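Local coordinates for protein transketolase (Campylobacter jejuni, PDB 3L84) that belongs to the transketolase family of thiamine diphosphate-binding enzymes, built from two related cofactor-binding domains and a C-terminal domain, at residues K432-V446 with A486-Q500. Numbering follows the deposited sequence.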
# COMPACT_ATOMS: atom_id res chain seq x y z
N LYS A 432 -6.48 -8.69 -15.72
CA LYS A 432 -7.69 -9.54 -15.71
C LYS A 432 -7.36 -11.00 -15.43
O LYS A 432 -7.93 -11.90 -16.04
CB LYS A 432 -8.56 -9.36 -16.98
CG LYS A 432 -8.93 -7.93 -17.26
CD LYS A 432 -9.74 -7.82 -18.56
CE LYS A 432 -11.10 -8.28 -18.45
NZ LYS A 432 -11.87 -7.89 -19.73
N ILE A 433 -6.45 -11.22 -14.48
CA ILE A 433 -6.09 -12.57 -14.08
C ILE A 433 -7.00 -13.14 -13.03
O ILE A 433 -7.70 -12.41 -12.30
CB ILE A 433 -4.64 -12.68 -13.58
CG1 ILE A 433 -4.33 -11.66 -12.49
CG2 ILE A 433 -3.66 -12.52 -14.73
CD1 ILE A 433 -3.11 -11.98 -11.59
N LYS A 434 -7.03 -14.46 -12.94
CA LYS A 434 -7.83 -15.18 -11.97
C LYS A 434 -7.04 -15.40 -10.69
O LYS A 434 -6.29 -16.36 -10.53
CB LYS A 434 -8.39 -16.47 -12.57
CG LYS A 434 -9.19 -16.27 -13.80
CD LYS A 434 -10.22 -15.12 -13.75
CE LYS A 434 -11.26 -15.30 -12.69
NZ LYS A 434 -12.15 -16.54 -12.98
N HIS A 435 -7.16 -14.43 -9.79
CA HIS A 435 -6.44 -14.37 -8.52
C HIS A 435 -7.48 -13.89 -7.52
O HIS A 435 -8.20 -12.91 -7.77
CB HIS A 435 -5.28 -13.37 -8.64
CG HIS A 435 -4.50 -13.10 -7.39
ND1 HIS A 435 -3.40 -12.26 -7.40
CD2 HIS A 435 -4.62 -13.51 -6.10
CE1 HIS A 435 -2.90 -12.16 -6.17
NE2 HIS A 435 -3.64 -12.91 -5.36
N PHE A 436 -7.67 -14.65 -6.45
CA PHE A 436 -8.75 -14.39 -5.48
C PHE A 436 -8.18 -13.81 -4.20
O PHE A 436 -7.19 -14.29 -3.67
CB PHE A 436 -9.50 -15.71 -5.22
CG PHE A 436 -9.87 -16.42 -6.49
CD1 PHE A 436 -10.85 -15.93 -7.30
CD2 PHE A 436 -9.19 -17.54 -6.90
CE1 PHE A 436 -11.15 -16.52 -8.48
CE2 PHE A 436 -9.50 -18.15 -8.12
CZ PHE A 436 -10.44 -17.62 -8.91
N PHE A 437 -8.82 -12.77 -3.71
CA PHE A 437 -8.37 -12.03 -2.53
C PHE A 437 -9.35 -12.26 -1.41
O PHE A 437 -10.55 -12.03 -1.57
CB PHE A 437 -8.23 -10.52 -2.86
CG PHE A 437 -7.12 -10.21 -3.85
CD1 PHE A 437 -5.88 -9.78 -3.40
CD2 PHE A 437 -7.30 -10.40 -5.20
CE1 PHE A 437 -4.85 -9.53 -4.31
CE2 PHE A 437 -6.26 -10.16 -6.09
CZ PHE A 437 -5.07 -9.73 -5.63
N ILE A 438 -8.85 -12.71 -0.27
CA ILE A 438 -9.68 -13.14 0.86
C ILE A 438 -9.41 -12.14 1.97
O ILE A 438 -8.29 -12.08 2.50
CB ILE A 438 -9.30 -14.58 1.32
CG1 ILE A 438 -9.27 -15.60 0.18
CG2 ILE A 438 -10.19 -15.01 2.47
CD1 ILE A 438 -10.44 -15.65 -0.66
N PHE A 439 -10.42 -11.35 2.32
CA PHE A 439 -10.27 -10.27 3.29
C PHE A 439 -11.25 -10.48 4.42
O PHE A 439 -12.43 -10.16 4.27
CB PHE A 439 -10.51 -8.92 2.63
CG PHE A 439 -9.56 -8.54 1.52
CD1 PHE A 439 -8.20 -8.74 1.61
CD2 PHE A 439 -10.04 -7.91 0.39
CE1 PHE A 439 -7.35 -8.32 0.59
CE2 PHE A 439 -9.20 -7.50 -0.63
CZ PHE A 439 -7.87 -7.72 -0.54
N THR A 440 -10.79 -10.91 5.58
CA THR A 440 -11.65 -11.12 6.72
C THR A 440 -11.61 -9.92 7.64
O THR A 440 -10.88 -8.93 7.39
CB THR A 440 -11.33 -12.42 7.48
OG1 THR A 440 -10.13 -12.25 8.24
CG2 THR A 440 -11.19 -13.60 6.53
N HIS A 441 -12.42 -9.92 8.67
CA HIS A 441 -12.42 -8.86 9.68
C HIS A 441 -12.82 -7.56 9.02
O HIS A 441 -12.14 -6.53 9.09
CB HIS A 441 -11.07 -8.80 10.38
CG HIS A 441 -10.80 -9.99 11.25
ND1 HIS A 441 -10.76 -11.28 10.75
CD2 HIS A 441 -10.56 -10.09 12.57
CE1 HIS A 441 -10.51 -12.12 11.75
NE2 HIS A 441 -10.42 -11.42 12.87
N ASP A 442 -14.00 -7.56 8.43
CA ASP A 442 -14.38 -6.51 7.47
C ASP A 442 -14.90 -5.20 8.01
O ASP A 442 -15.15 -4.32 7.20
CB ASP A 442 -15.43 -7.05 6.49
CG ASP A 442 -16.80 -7.26 7.10
OD1 ASP A 442 -16.89 -7.67 8.26
OD2 ASP A 442 -17.80 -7.08 6.35
N SER A 443 -15.06 -5.04 9.31
CA SER A 443 -15.74 -3.86 9.80
C SER A 443 -15.40 -3.57 11.25
O SER A 443 -14.60 -4.25 11.88
CB SER A 443 -17.26 -4.01 9.66
OG SER A 443 -17.75 -4.86 10.70
N ILE A 444 -16.06 -2.56 11.80
CA ILE A 444 -16.03 -2.26 13.24
C ILE A 444 -16.43 -3.45 14.09
O ILE A 444 -16.14 -3.45 15.29
CB ILE A 444 -16.96 -1.06 13.60
CG1 ILE A 444 -18.37 -1.18 12.97
CG2 ILE A 444 -16.31 0.25 13.15
CD1 ILE A 444 -19.44 -0.28 13.65
N GLY A 445 -17.05 -4.48 13.51
CA GLY A 445 -17.32 -5.72 14.23
C GLY A 445 -16.07 -6.43 14.73
O GLY A 445 -16.15 -7.31 15.61
N VAL A 446 -14.91 -6.04 14.22
CA VAL A 446 -13.63 -6.45 14.81
C VAL A 446 -13.57 -6.20 16.32
O VAL A 446 -13.02 -7.01 17.09
CB VAL A 446 -12.50 -5.70 14.06
CG1 VAL A 446 -11.19 -5.67 14.87
CG2 VAL A 446 -12.27 -6.37 12.72
N ALA A 486 -17.22 -16.00 -9.25
CA ALA A 486 -15.81 -15.63 -9.34
C ALA A 486 -15.00 -16.60 -10.19
O ALA A 486 -14.13 -16.18 -10.97
CB ALA A 486 -15.19 -15.56 -7.96
N LEU A 487 -15.26 -17.91 -10.08
CA LEU A 487 -14.51 -18.87 -10.88
C LEU A 487 -14.81 -18.77 -12.35
O LEU A 487 -13.93 -19.08 -13.13
CB LEU A 487 -14.75 -20.30 -10.38
CG LEU A 487 -14.16 -20.55 -9.02
CD1 LEU A 487 -14.72 -21.85 -8.47
CD2 LEU A 487 -12.65 -20.63 -8.95
N ASN A 488 -16.01 -18.35 -12.73
CA ASN A 488 -16.43 -18.21 -14.12
C ASN A 488 -16.12 -16.83 -14.70
O ASN A 488 -16.17 -16.62 -15.92
CB ASN A 488 -17.93 -18.50 -14.32
CG ASN A 488 -18.28 -19.99 -14.34
OD1 ASN A 488 -19.44 -20.34 -14.15
ND2 ASN A 488 -17.32 -20.84 -14.62
N ALA A 489 -15.79 -15.87 -13.85
CA ALA A 489 -15.58 -14.49 -14.26
C ALA A 489 -14.28 -14.31 -15.00
O ALA A 489 -13.39 -15.18 -14.98
CB ALA A 489 -15.57 -13.55 -13.04
N ASP A 490 -14.17 -13.21 -15.72
CA ASP A 490 -12.97 -12.91 -16.50
C ASP A 490 -12.04 -11.92 -15.80
O ASP A 490 -11.11 -11.42 -16.44
CB ASP A 490 -13.33 -12.44 -17.92
CG ASP A 490 -14.01 -11.12 -17.98
OD1 ASP A 490 -14.40 -10.55 -16.95
OD2 ASP A 490 -14.16 -10.61 -19.15
N ILE A 491 -12.30 -11.63 -14.53
CA ILE A 491 -11.55 -10.62 -13.77
C ILE A 491 -11.37 -11.17 -12.36
O ILE A 491 -12.10 -12.09 -11.95
CB ILE A 491 -12.33 -9.28 -13.73
CG1 ILE A 491 -13.81 -9.44 -13.31
CG2 ILE A 491 -12.21 -8.52 -15.08
CD1 ILE A 491 -14.54 -8.11 -13.11
N PRO A 492 -10.41 -10.65 -11.59
CA PRO A 492 -10.24 -11.07 -10.21
C PRO A 492 -11.36 -10.64 -9.30
O PRO A 492 -12.16 -9.76 -9.60
CB PRO A 492 -8.96 -10.39 -9.79
CG PRO A 492 -8.85 -9.20 -10.68
CD PRO A 492 -9.43 -9.63 -11.99
N SER A 493 -11.45 -11.33 -8.16
CA SER A 493 -12.48 -11.06 -7.16
C SER A 493 -11.89 -10.96 -5.76
O SER A 493 -10.89 -11.63 -5.44
CB SER A 493 -13.52 -12.19 -7.11
OG SER A 493 -14.33 -12.30 -8.29
N ALA A 494 -12.50 -10.11 -4.93
CA ALA A 494 -12.25 -10.04 -3.53
C ALA A 494 -13.47 -10.56 -2.77
O ALA A 494 -14.61 -10.34 -3.20
CB ALA A 494 -11.96 -8.61 -3.09
N PHE A 495 -13.23 -11.21 -1.64
CA PHE A 495 -14.24 -11.70 -0.72
C PHE A 495 -14.05 -10.96 0.60
O PHE A 495 -13.00 -11.08 1.25
CB PHE A 495 -14.09 -13.21 -0.55
CG PHE A 495 -14.37 -13.96 -1.82
CD1 PHE A 495 -15.64 -14.45 -2.10
CD2 PHE A 495 -13.41 -14.11 -2.75
CE1 PHE A 495 -15.87 -15.15 -3.30
CE2 PHE A 495 -13.65 -14.78 -3.92
CZ PHE A 495 -14.87 -15.29 -4.19
N VAL A 496 -15.07 -10.20 0.98
CA VAL A 496 -15.05 -9.34 2.17
C VAL A 496 -15.93 -10.01 3.23
O VAL A 496 -17.15 -10.15 3.03
CB VAL A 496 -15.51 -7.95 1.80
CG1 VAL A 496 -15.66 -7.03 3.06
CG2 VAL A 496 -14.60 -7.28 0.76
N LEU A 497 -15.28 -10.49 4.28
CA LEU A 497 -15.83 -11.51 5.15
C LEU A 497 -15.81 -11.06 6.62
O LEU A 497 -14.89 -10.36 7.06
CB LEU A 497 -15.02 -12.80 4.98
CG LEU A 497 -14.96 -13.31 3.53
CD1 LEU A 497 -13.81 -14.30 3.39
CD2 LEU A 497 -16.28 -13.85 3.06
N SER A 498 -16.80 -11.51 7.40
CA SER A 498 -16.93 -11.10 8.78
C SER A 498 -16.14 -11.93 9.75
O SER A 498 -15.94 -13.14 9.53
CB SER A 498 -18.40 -11.12 9.21
OG SER A 498 -18.88 -12.45 9.35
N ARG A 499 -15.67 -11.28 10.83
CA ARG A 499 -15.12 -11.97 12.00
C ARG A 499 -16.26 -12.66 12.75
O ARG A 499 -16.13 -13.76 13.27
CB ARG A 499 -14.43 -10.93 12.92
CG ARG A 499 -13.71 -11.56 14.08
CD ARG A 499 -13.27 -10.56 15.14
NE ARG A 499 -12.47 -11.29 16.13
CZ ARG A 499 -12.34 -10.98 17.42
NH1 ARG A 499 -11.57 -11.75 18.20
NH2 ARG A 499 -12.97 -9.93 17.95
N GLN A 500 -17.34 -11.90 12.94
CA GLN A 500 -18.43 -12.25 13.84
C GLN A 500 -19.53 -13.04 13.14
O GLN A 500 -19.71 -12.96 11.92
CB GLN A 500 -19.04 -10.99 14.49
CG GLN A 500 -19.98 -10.15 13.59
CD GLN A 500 -19.29 -9.22 12.62
OE1 GLN A 500 -18.08 -9.34 12.38
NE2 GLN A 500 -20.08 -8.35 11.99
O HOH W 1 -11.08 -19.05 -12.52
O HOH W 2 -9.84 -12.84 15.28
O HOH W 3 -19.07 -6.91 9.69
O HOH W 4 -15.97 -8.37 10.85
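Phe437 and Phe439 alternate with Phe495 and Leu497 in a parallel ladder that joins adjacent strands 436-440 and 493-496 of the pyrimidine binding domain's six-stranded sheet. Phe437 N reaches Ser493 O at 2.9 Å, and Phe439 N reaches Phe495 O at 2.8 Å; Phe437 O and Phe439 O accept from the amides of Phe495 and Leu497. Packing is tight on both faces, where large apolar residues suit a buried sheet. On one, chi1 of -51° sets Ile438 CG2 anti to the backbone N and CG1 beside it, sending CG2 to Leu497 CD1 and CD1 to the Phe495 ring. On the other, the short Ala494 side chain lets the Phe439 ring come in, CE2 to CB 3.9 Å.

Before the strands, Lys434 folds back through three successive bends to the C-terminal end of helix 476-488. Its NZ donates to Ala486 O at 2.8 Å, in the carbonyl plane, and to Ala489 O, just past the helix, from outside that carbonyl's plane; a water links it to Leu487 O. Buried Asp442 takes two Gln500-bound waters on OD1 and pairs through OD2 with Arg472.

The exposed margins are looser. Lys432 rests its aliphatic chain on Ile491 CG2, its NZ making a long salt bridge to Asp490 OD2 at 3.6 Å; extended Arg499 lays CG over a His441 ring face. The chemistry implies that backbone bonds fix the strand register, while the Lys434 ammonium probably offsets the negative end of the helix dipole.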